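PDB 6E29: SWD1-like protein, which probably serves, as in relatives, as a WD-repeat scaffold subunit of the COMPASS histone H3 methyltransferase complex, this chain being its beta-propeller domain. Local coordinates for residues T157-P161 and A162-K166; G99-Y102 and R103-R106; A234-R237 and I238-F242. All coordinates share one frame; numbering follows the deposited sequence.

Interaction 1 of 3, residues T157-P161 and A162-K166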
ATOM      1  N   THR B 157      33.292  -1.611  14.337  1.00 40.85           N
ATOM      2  CA  THR B 157      34.608  -2.112  13.975  1.00 36.45           C
ATOM      3  C   THR B 157      34.645  -2.836  12.620  1.00 34.53           C
ATOM      4  O   THR B 157      35.740  -3.252  12.196  1.00 34.74           O
ATOM      5  CB  THR B 157      35.127  -3.079  15.043  1.00 47.42           C
ATOM      6  OG1 THR B 157      34.103  -4.030  15.344  1.00 53.07           O
ATOM      7  CG2 THR B 157      35.572  -2.340  16.326  1.00 51.11           C
ATOM      8  N   GLU B 158      33.499  -3.003  11.951  1.00 35.90           N
ATOM      9  CA  GLU B 158      33.456  -3.947  10.821  1.00 36.00           C
ATOM     10  C   GLU B 158      34.039  -3.382   9.526  1.00 43.95           C
ATOM     11  O   GLU B 158      34.355  -4.171   8.618  1.00 31.09           O
ATOM     12  CB  GLU B 158      32.012  -4.441  10.608  1.00 30.41           C
ATOM     13  CG  GLU B 158      31.077  -3.437  10.046  1.00 34.13           C
ATOM     14  CD  GLU B 158      29.727  -4.066   9.648  1.00 41.47           C
ATOM     15  OE1 GLU B 158      28.839  -4.302  10.521  1.00 35.06           O
ATOM     16  OE2 GLU B 158      29.568  -4.335   8.426  1.00 31.06           O
ATOM     17  N   THR B 159      34.267  -2.067   9.436  1.00 31.37           N
ATOM     18  CA  THR B 159      34.778  -1.460   8.214  1.00 38.37           C
ATOM     19  C   THR B 159      35.988  -0.578   8.484  1.00 38.25           C
ATOM     20  O   THR B 159      35.988   0.245   9.408  1.00 38.16           O
ATOM     21  CB  THR B 159      33.665  -0.669   7.528  1.00 30.81           C
ATOM     22  OG1 THR B 159      32.571  -1.551   7.262  1.00 35.76           O
ATOM     23  CG2 THR B 159      34.164  -0.036   6.235  1.00 30.76           C
ATOM     24  N   ASP B 160      37.036  -0.762   7.683  1.00 33.12           N
ATOM     25  CA  ASP B 160      38.190   0.114   7.799  1.00 35.37           C
ATOM     26  C   ASP B 160      37.782   1.580   7.678  1.00 35.67           C
ATOM     27  O   ASP B 160      36.910   1.931   6.865  1.00 37.79           O
ATOM     28  CB  ASP B 160      39.228  -0.232   6.731  1.00 37.26           C
ATOM     29  CG  ASP B 160      40.571   0.385   7.045  1.00 49.28           C
ATOM     30  OD1 ASP B 160      41.422  -0.298   7.656  1.00 54.48           O
ATOM     31  OD2 ASP B 160      40.762   1.564   6.706  1.00 50.50           O
ATOM     32  N   PRO B 161      38.380   2.474   8.472  1.00 49.96           N
ATOM     33  CA  PRO B 161      37.974   3.880   8.386  1.00 41.08           C
ATOM     34  C   PRO B 161      38.082   4.460   6.988  1.00 41.61           C
ATOM     35  O   PRO B 161      37.204   5.235   6.594  1.00 50.74           O
ATOM     36  CB  PRO B 161      38.915   4.577   9.382  1.00 46.38           C
ATOM     37  CG  PRO B 161      39.295   3.524  10.353  1.00 56.13           C
ATOM     38  CD  PRO B 161      39.330   2.231   9.576  1.00 41.85           C
ATOM     39  N   ALA B 162      39.096   4.061   6.205  1.00 38.93           N
ATOM     40  CA  ALA B 162      39.248   4.577   4.846  1.00 47.56           C
ATOM     41  C   ALA B 162      38.107   4.189   3.905  1.00 41.72           C
ATOM     42  O   ALA B 162      37.979   4.782   2.836  1.00 45.38           O
ATOM     43  CB  ALA B 162      40.555   4.089   4.243  1.00 40.41           C
ATOM     44  N   LEU B 163      37.301   3.193   4.258  1.00 36.21           N
ATOM     45  CA  LEU B 163      36.219   2.692   3.419  1.00 35.61           C
ATOM     46  C   LEU B 163      34.850   3.114   3.937  1.00 34.04           C
ATOM     47  O   LEU B 163      33.819   2.919   3.249  1.00 33.38           O
ATOM     48  CB  LEU B 163      36.307   1.173   3.366  1.00 33.41           C
ATOM     49  CG  LEU B 163      35.372   0.360   2.468  1.00 41.05           C
ATOM     50  CD1 LEU B 163      35.431   0.847   1.040  1.00 45.29           C
ATOM     51  CD2 LEU B 163      35.682  -1.125   2.554  1.00 35.49           C
ATOM     52  N   ARG B 164      34.808   3.699   5.132  1.00 44.51           N
ATOM     53  CA  ARG B 164      33.522   4.020   5.747  1.00 40.20           C
ATOM     54  C   ARG B 164      32.724   5.029   4.925  1.00 41.30           C
ATOM     55  O   ARG B 164      31.528   4.845   4.726  1.00 41.20           O
ATOM     56  CB  ARG B 164      33.739   4.522   7.176  1.00 46.77           C
ATOM     57  CG  ARG B 164      33.593   3.382   8.177  1.00 60.01           C
ATOM     58  CD  ARG B 164      34.012   3.766   9.578  1.00 68.74           C
ATOM     59  NE  ARG B 164      34.917   2.778  10.159  1.00 68.69           N
ATOM     60  CZ  ARG B 164      35.560   2.950  11.318  1.00 75.27           C
ATOM     61  NH1 ARG B 164      35.375   4.069  12.030  1.00 76.93           N
ATOM     62  NH2 ARG B 164      36.371   2.002  11.782  1.00 75.94           N
ATOM     63  N   GLU B 165      33.367   6.065   4.386  1.00 48.14           N
ATOM     64  CA  GLU B 165      32.617   7.039   3.592  1.00 47.27           C
ATOM     65  C   GLU B 165      31.917   6.374   2.406  1.00 40.81           C
ATOM     66  O   GLU B 165      30.746   6.648   2.124  1.00 45.67           O
ATOM     67  CB  GLU B 165      33.555   8.159   3.113  1.00 50.40           C
ATOM     68  CG  GLU B 165      32.862   9.137   2.184  1.00 58.79           C
ATOM     69  CD  GLU B 165      33.796  10.142   1.555  1.00 71.15           C
ATOM     70  OE1 GLU B 165      34.855  10.440   2.156  1.00 66.37           O
ATOM     71  OE2 GLU B 165      33.453  10.653   0.463  1.00 75.11           O
ATOM     72  N   LYS B 166      32.620   5.501   1.684  1.00 38.26           N
ATOM     73  CA  LYS B 166      32.010   4.953   0.480  1.00 40.99           C
ATOM     74  C   LYS B 166      30.940   3.931   0.850  1.00 32.97           C
ATOM     75  O   LYS B 166      29.873   3.871   0.219  1.00 32.47           O
ATOM     76  CB  LYS B 166      33.100   4.356  -0.435  1.00 47.91           C
ATOM     77  CG  LYS B 166      32.622   3.273  -1.426  1.00 43.06           C
ATOM     78  CD  LYS B 166      32.111   3.881  -2.768  1.00 68.90           C
ATOM     79  CE  LYS B 166      31.543   2.801  -3.728  1.00 62.96           C
ATOM     80  NZ  LYS B 166      30.771   3.329  -4.911  1.00 69.74           N
TER
HETATM   81  O   HOH W   1      36.076   6.823   4.520  1.00 47.19           O
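Two nitrogens of Arg-164 close side-on upon the carbonyl oxygen of Thr-159: NE lies 2.9 Å and NH2 3.0 Å from Thr-159 O. The oxygen sits in the guanidinium plane; NH2 looks almost straight down the carbonyl bond, while NE comes from above the carbonyl plane. A bend at chi3 (-131°) folds the long side chain back over the first turn to reach this acceptor; arginine suits the place because NE and NH2 can share one acceptor.

The remaining polar contacts start the helix 161-171, a short surface helix in the connection between two propeller blades. Asp-160 is its N-cap: with CG anti to the backbone N (chi1 -165°), OD2 takes the Ala-162 N-H on its anti side at 3.0 Å. Proline suits the next position, where no N-H is required. Backbone bonds then run over three residues, from Leu-163 N to Asp-160 O and from Arg-164 N to Pro-161 O. A water joins Pro-161 O to Glu-165 N, bridging the i to i+4 step.

Van der Waals contacts accompany these bonds. Pro-161 lies alongside Arg-164, its CG over one guanidinium face and 3.6 Å from Arg-164 NH2. On Thr-159, CG2 crosses Leu-163, meeting its CB at 3.8 Å, whereas OG1 bonds to Gln-167, so threonine serves both surroundings.

Interaction 2 of 3, residues G99-Y102 and R103-R106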
ATOM      1  N   GLY B  99     -16.563  14.552  10.285  1.00 54.37           N
ATOM      2  CA  GLY B  99     -15.802  15.182   9.209  1.00 54.54           C
ATOM      3  C   GLY B  99     -14.595  15.980   9.654  1.00 62.72           C
ATOM      4  O   GLY B  99     -14.074  16.790   8.881  1.00 65.21           O
ATOM      5  N   LYS B 100     -14.145  15.789  10.889  1.00 51.65           N
ATOM      6  CA  LYS B 100     -13.130  16.637  11.497  1.00 66.05           C
ATOM      7  C   LYS B 100     -11.733  16.163  11.095  1.00 50.57           C
ATOM      8  O   LYS B 100     -11.484  14.962  10.980  1.00 51.24           O
ATOM      9  CB  LYS B 100     -13.262  16.612  13.029  1.00 59.79           C
ATOM     10  CG  LYS B 100     -13.774  17.892  13.699  1.00 82.42           C
ATOM     11  CD  LYS B 100     -15.278  18.107  13.505  1.00 74.99           C
ATOM     12  CE  LYS B 100     -15.802  19.096  14.553  1.00 73.34           C
ATOM     13  NZ  LYS B 100     -17.274  18.981  14.814  1.00 74.33           N
ATOM     14  N   ARG B 101     -10.832  17.122  10.876  1.00 57.43           N
ATOM     15  CA  ARG B 101      -9.397  16.863  10.840  1.00 51.41           C
ATOM     16  C   ARG B 101      -8.930  16.547  12.256  1.00 59.45           C
ATOM     17  O   ARG B 101      -8.642  17.460  13.031  1.00 71.89           O
ATOM     18  CB  ARG B 101      -8.666  18.082  10.291  1.00 58.07           C
ATOM     19  CG  ARG B 101      -7.852  17.849   9.063  1.00 61.54           C
ATOM     20  CD  ARG B 101      -6.965  19.069   8.753  1.00 66.28           C
ATOM     21  NE  ARG B 101      -7.537  19.901   7.692  1.00 82.03           N
ATOM     22  CZ  ARG B 101      -6.878  20.859   7.044  1.00 63.17           C
ATOM     23  NH1 ARG B 101      -5.616  21.117   7.352  1.00 74.52           N
ATOM     24  NH2 ARG B 101      -7.477  21.555   6.086  1.00 64.45           N
ATOM     25  N   TYR B 102      -8.871  15.270  12.618  1.00 49.21           N
ATOM     26  CA  TYR B 102      -8.624  14.864  13.999  1.00 50.40           C
ATOM     27  C   TYR B 102      -7.148  14.948  14.377  1.00 60.72           C
ATOM     28  O   TYR B 102      -6.824  15.341  15.507  1.00 52.39           O
ATOM     29  CB  TYR B 102      -9.170  13.455  14.187  1.00 51.81           C
ATOM     30  CG  TYR B 102      -8.947  12.801  15.506  1.00 51.06           C
ATOM     31  CD1 TYR B 102      -9.433  13.361  16.689  1.00 60.08           C
ATOM     32  CD2 TYR B 102      -8.245  11.605  15.576  1.00 50.98           C
ATOM     33  CE1 TYR B 102      -9.236  12.739  17.899  1.00 59.06           C
ATOM     34  CE2 TYR B 102      -8.034  10.981  16.777  1.00 54.33           C
ATOM     35  CZ  TYR B 102      -8.535  11.549  17.940  1.00 52.14           C
ATOM     36  OH  TYR B 102      -8.306  10.905  19.144  1.00 68.31           O
ATOM     37  N   ARG B 103      -6.252  14.578  13.452  1.00 49.05           N
ATOM     38  CA  ARG B 103      -4.801  14.718  13.612  1.00 54.32           C
ATOM     39  C   ARG B 103      -4.184  15.065  12.265  1.00 46.47           C
ATOM     40  O   ARG B 103      -4.714  14.703  11.208  1.00 49.76           O
ATOM     41  CB  ARG B 103      -4.105  13.441  14.112  1.00 46.31           C
ATOM     42  CG  ARG B 103      -4.543  12.942  15.479  1.00 53.95           C
ATOM     43  CD  ARG B 103      -3.904  13.740  16.580  1.00 60.57           C
ATOM     44  NE  ARG B 103      -4.353  13.338  17.911  1.00 55.68           N
ATOM     45  CZ  ARG B 103      -5.401  13.881  18.547  1.00 74.92           C
ATOM     46  NH1 ARG B 103      -6.134  14.825  17.955  1.00 61.59           N
ATOM     47  NH2 ARG B 103      -5.737  13.482  19.773  1.00 58.34           N
ATOM     48  N   GLU B 104      -3.030  15.724  12.306  1.00 55.21           N
ATOM     49  CA  GLU B 104      -2.364  16.148  11.079  1.00 46.89           C
ATOM     50  C   GLU B 104      -0.851  16.190  11.271  1.00 56.04           C
ATOM     51  O   GLU B 104      -0.365  16.845  12.196  1.00 47.93           O
ATOM     52  CB  GLU B 104      -2.876  17.531  10.697  1.00 47.92           C
ATOM     53  CG  GLU B 104      -2.332  18.036   9.403  1.00 48.73           C
ATOM     54  CD  GLU B 104      -3.021  19.333   8.990  1.00 61.96           C
ATOM     55  OE1 GLU B 104      -2.745  19.813   7.874  1.00 76.91           O
ATOM     56  OE2 GLU B 104      -3.823  19.877   9.785  1.00 78.84           O
ATOM     57  N   VAL B 105      -0.104  15.550  10.369  1.00 43.52           N
ATOM     58  CA  VAL B 105       1.348  15.426  10.485  1.00 53.90           C
ATOM     59  C   VAL B 105       1.980  15.816   9.151  1.00 47.75           C
ATOM     60  O   VAL B 105       1.627  15.252   8.106  1.00 51.14           O
ATOM     61  CB  VAL B 105       1.761  13.997  10.887  1.00 47.90           C
ATOM     62  CG1 VAL B 105       3.309  13.896  11.089  1.00 41.62           C
ATOM     63  CG2 VAL B 105       0.993  13.544  12.136  1.00 42.17           C
ATOM     64  N   ARG B 106       2.897  16.791   9.188  1.00 44.32           N
ATOM     65  CA  ARG B 106       3.592  17.278   7.998  1.00 46.80           C
ATOM     66  C   ARG B 106       5.046  16.811   7.984  1.00 56.91           C
ATOM     67  O   ARG B 106       5.777  16.996   8.965  1.00 50.94           O
ATOM     68  CB  ARG B 106       3.518  18.807   7.915  1.00 47.04           C
ATOM     69  CG  ARG B 106       2.081  19.301   8.084  1.00 53.73           C
ATOM     70  CD  ARG B 106       1.991  20.823   8.033  1.00 76.55           C
ATOM     71  NE  ARG B 106       1.449  21.366   9.284  1.00 81.26           N
ATOM     72  CZ  ARG B 106       0.155  21.372   9.587  1.00 81.75           C
ATOM     73  NH1 ARG B 106      -0.702  20.876   8.722  1.00 70.72           N
ATOM     74  NH2 ARG B 106      -0.279  21.884  10.743  1.00 75.02           N
TER
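Tyr-102 offers one face of its ring to the guanidinium of Arg-103, which lies nearly flat upon it, the planes 24° apart. This is an offset stack with cation-pi character: Arg-103 CZ is 4.2 Å from the ring centroid, and NH1 lies toward the rim. Neighbours in a regular strand project to opposite sides, but here Tyr-102 and Arg-103 both face Leu-93 in a classic beta bulge, and the two side chains run side by side. A turn at chi2 (-78°) curls Arg-103 back, bringing its NH1 to 2.6 Å from Tyr-102 O, in a bond tilted from both the carbonyl and guanidinium planes.

The strand 100-106 is the last of a four-stranded antiparallel blade, in the outermost place usual for WD-repeat propellers. Arg-103 uses its other nitrogens across the blade boundary, NE on Ile-138 O and NH2 on Thr-139 O, while Tyr-102 OH pairs with His-122. A leucine in place of Arg-103 would probably leave these two carbonyls without their donors and the tyrosine face without its cation.

Flanking the bulge, Arg-101 before it and Glu-104 after it form a looser pair. Arg-101 NH1 reaches both carboxylate oxygens, Glu-104 OE1 at 3.2 Å and OE2 at 3.3 Å, and both bonds are weak. The planes stand 67° apart, unlike a flat two-pronged pairing, and the aliphatic CD of Arg-101 rests 3.4 Å from Glu-104 OE2. Arg-106 approaches the same carboxylate, though the position of its NH1 is doubtful. The weak bonds of Arg-101 to Glu-104 suggest an ion pair held more by charge than by direction, whereas the Arg-103 cation is fixed by several directed bonds.

Interaction 3 of 3, residues A234-R237 and I238-F242; sequences AQDR and IIRTF
Asp-236 OD2 is gripped by Arg-240 NH2 at 2.8 Å, more weakly by Arg-240 NH1 at 3.3 Å, and also by the backbone N of Ser-215. The other oxygen, OD1, takes Arg-240 NH1 at 3.0 Å through its syn lone pair, completing an end-on salt bridge with one nitrogen to each oxygen. The carboxylate lies at the guanidinium's edge but twisted, the planes 40° apart. Asp-236 places CG between its backbone N and carbonyl carbon (chi1 60°), while Arg-240 extends from CG to NE to meet it from the opposite direction.

The acid stands in the tight turn between the second and third strands of a blade, where WD repeats characteristically carry a structural aspartate; its bond to Ser-215 ties that turn to the connection from the preceding blade. Arg-237 adopts a positive phi of 74°, a backbone shape that glycine takes more readily.

Ile-238 adds van der Waals contact: its CG2 sits 3.8 Å above the middle of the Arg-240 guanidinium, and its CG1 lies 3.5 Å from Asp-236 O. Ala-234 is small enough to fit beside the guanidinium edge, its CB 4.4 Å from Arg-240 NH1.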
ATOM      1  N   ALA B 234       6.878  -5.032  -7.848  1.00 25.44           N
ATOM      2  CA  ALA B 234       8.209  -4.452  -7.972  1.00 28.34           C
ATOM      3  C   ALA B 234       8.504  -4.188  -9.436  1.00 41.25           C
ATOM      4  O   ALA B 234       7.859  -4.730 -10.334  1.00 43.87           O
ATOM      5  CB  ALA B 234       9.274  -5.379  -7.349  1.00 27.21           C
ATOM      6  N   GLN B 235       9.515  -3.383  -9.680  1.00 29.35           N
ATOM      7  CA  GLN B 235       9.731  -2.871 -11.016  1.00 32.79           C
ATOM      8  C   GLN B 235      10.445  -3.857 -11.934  1.00 36.61           C
ATOM      9  O   GLN B 235      10.969  -3.441 -12.958  1.00 40.86           O
ATOM     10  CB  GLN B 235      10.535  -1.578 -10.941  1.00 35.38           C
ATOM     11  CG  GLN B 235       9.697  -0.377 -10.469  1.00 47.04           C
ATOM     12  CD  GLN B 235      10.464   0.938 -10.701  1.00 54.41           C
ATOM     13  OE1 GLN B 235      11.699   0.935 -10.830  1.00 62.81           O
ATOM     14  NE2 GLN B 235       9.738   2.053 -10.783  1.00 57.58           N
ATOM     15  N   ASP B 236      10.509  -5.137 -11.587  1.00 37.16           N
ATOM     16  CA  ASP B 236      11.125  -6.105 -12.477  1.00 47.14           C
ATOM     17  C   ASP B 236      10.081  -6.910 -13.244  1.00 39.18           C
ATOM     18  O   ASP B 236      10.391  -7.984 -13.737  1.00 31.39           O
ATOM     19  CB  ASP B 236      12.129  -7.014 -11.724  1.00 52.08           C
ATOM     20  CG  ASP B 236      11.494  -7.844 -10.583  1.00 50.37           C
ATOM     21  OD1 ASP B 236      10.272  -7.721 -10.361  1.00 34.41           O
ATOM     22  OD2 ASP B 236      12.243  -8.619  -9.923  1.00 38.34           O
ATOM     23  N   ARG B 237       8.850  -6.387 -13.383  1.00 34.30           N
ATOM     24  CA  ARG B 237       7.809  -6.952 -14.235  1.00 36.93           C
ATOM     25  C   ARG B 237       7.207  -8.215 -13.648  1.00 39.45           C
ATOM     26  O   ARG B 237       6.510  -8.955 -14.344  1.00 32.43           O
ATOM     27  CB  ARG B 237       8.319  -7.242 -15.671  1.00 38.54           C
ATOM     28  CG  ARG B 237       8.778  -5.990 -16.421  1.00 37.66           C
ATOM     29  CD  ARG B 237       9.554  -6.233 -17.695  1.00 45.94           C
ATOM     30  NE  ARG B 237       9.768  -4.932 -18.331  1.00 66.58           N
ATOM     31  CZ  ARG B 237      10.667  -4.026 -17.924  1.00 70.62           C
ATOM     32  NH1 ARG B 237      11.461  -4.263 -16.874  1.00 70.93           N
ATOM     33  NH2 ARG B 237      10.771  -2.867 -18.561  1.00 61.89           N
ATOM     34  N   ILE B 238       7.498  -8.518 -12.389  1.00 27.90           N
ATOM     35  CA  ILE B 238       7.040  -9.753 -11.785  1.00 27.67           C
ATOM     36  C   ILE B 238       6.272  -9.420 -10.525  1.00 23.32           C
ATOM     37  O   ILE B 238       6.769  -8.674  -9.683  1.00 33.05           O
ATOM     38  CB  ILE B 238       8.211 -10.690 -11.468  1.00 30.37           C
ATOM     39  CG1 ILE B 238       8.912 -11.035 -12.781  1.00 30.00           C
ATOM     40  CG2 ILE B 238       7.695 -11.942 -10.789  1.00 25.54           C
ATOM     41  CD1 ILE B 238      10.243 -11.784 -12.569  1.00 35.92           C
ATOM     42  N   ILE B 239       5.064  -9.969 -10.403  1.00 24.96           N
ATOM     43  CA  ILE B 239       4.267  -9.882  -9.187  1.00 23.80           C
ATOM     44  C   ILE B 239       4.515 -11.153  -8.388  1.00 28.22           C
ATOM     45  O   ILE B 239       4.673 -12.243  -8.965  1.00 24.25           O
ATOM     46  CB  ILE B 239       2.775  -9.693  -9.512  1.00 20.55           C
ATOM     47  CG1 ILE B 239       2.573  -8.440 -10.351  1.00 24.68           C
ATOM     48  CG2 ILE B 239       1.963  -9.555  -8.182  1.00 22.20           C
ATOM     49  CD1 ILE B 239       1.141  -8.372 -11.074  1.00 20.06           C
ATOM     50  N   ARG B 240       4.616 -11.016  -7.062  1.00 20.99           N
ATOM     51  CA  ARG B 240       4.977 -12.157  -6.225  1.00 23.62           C
ATOM     52  C   ARG B 240       4.093 -12.204  -5.004  1.00 24.62           C
ATOM     53  O   ARG B 240       3.774 -11.151  -4.440  1.00 23.29           O
ATOM     54  CB  ARG B 240       6.414 -12.054  -5.718  1.00 20.98           C
ATOM     55  CG  ARG B 240       7.417 -12.112  -6.921  1.00 28.50           C
ATOM     56  CD  ARG B 240       8.825 -11.808  -6.408  1.00 26.49           C
ATOM     57  NE  ARG B 240       9.869 -11.882  -7.438  1.00 28.53           N
ATOM     58  CZ  ARG B 240      10.262 -10.870  -8.199  1.00 31.06           C
ATOM     59  NH1 ARG B 240       9.699  -9.656  -8.092  1.00 25.17           N
ATOM     60  NH2 ARG B 240      11.238 -11.074  -9.090  1.00 34.02           N
ATOM     61  N   THR B 241       3.738 -13.416  -4.594  1.00 20.61           N
ATOM     62  CA  THR B 241       3.113 -13.654  -3.303  1.00 23.32           C
ATOM     63  C   THR B 241       4.062 -14.476  -2.449  1.00 31.69           C
ATOM     64  O   THR B 241       4.808 -15.323  -2.956  1.00 29.67           O
ATOM     65  CB  THR B 241       1.782 -14.360  -3.437  1.00 21.15           C
ATOM     66  OG1 THR B 241       1.934 -15.549  -4.242  1.00 27.38           O
ATOM     67  CG2 THR B 241       0.757 -13.382  -4.097  1.00 21.61           C
ATOM     68  N   PHE B 242       4.039 -14.212  -1.157  1.00 21.82           N
ATOM     69  CA  PHE B 242       4.881 -14.929  -0.211  1.00 21.44           C
ATOM     70  C   PHE B 242       4.065 -15.371   0.980  1.00 27.71           C
ATOM     71  O   PHE B 242       3.084 -14.718   1.358  1.00 35.48           O
ATOM     72  CB  PHE B 242       6.022 -14.088   0.334  1.00 27.68           C
ATOM     73  CG  PHE B 242       6.952 -13.589  -0.692  1.00 25.29           C
ATOM     74  CD1 PHE B 242       8.194 -14.193  -0.890  1.00 24.06           C
ATOM     75  CD2 PHE B 242       6.597 -12.468  -1.439  1.00 30.85           C
ATOM     76  CE1 PHE B 242       9.041 -13.704  -1.883  1.00 32.38           C
ATOM     77  CE2 PHE B 242       7.411 -11.991  -2.402  1.00 30.07           C
ATOM     78  CZ  PHE B 242       8.668 -12.609  -2.619  1.00 29.19           C
TER

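Overall arrangement
Along the chain the contacts come in the order interaction 2, interaction 1, interaction 3, and none touches another. Interactions 2 and 3 belong to separate four-stranded blades of the seven-bladed propeller, on opposite sides of its centre, with contact centres 34 Å apart. One lies on an outermost strand, 100-106; the other shapes the hairpin turn from strand 229-234 into strand 239-243. Interaction 1 belongs to no sheet: it starts the helix 161-171, which projects from the connection between strands 144-147 and 176-181, about 44 Å from interaction 2 centre to centre. Interactions 2 and 3 thus lie within the repeating blades, whereas interaction 1 shapes a surface element set between two of them.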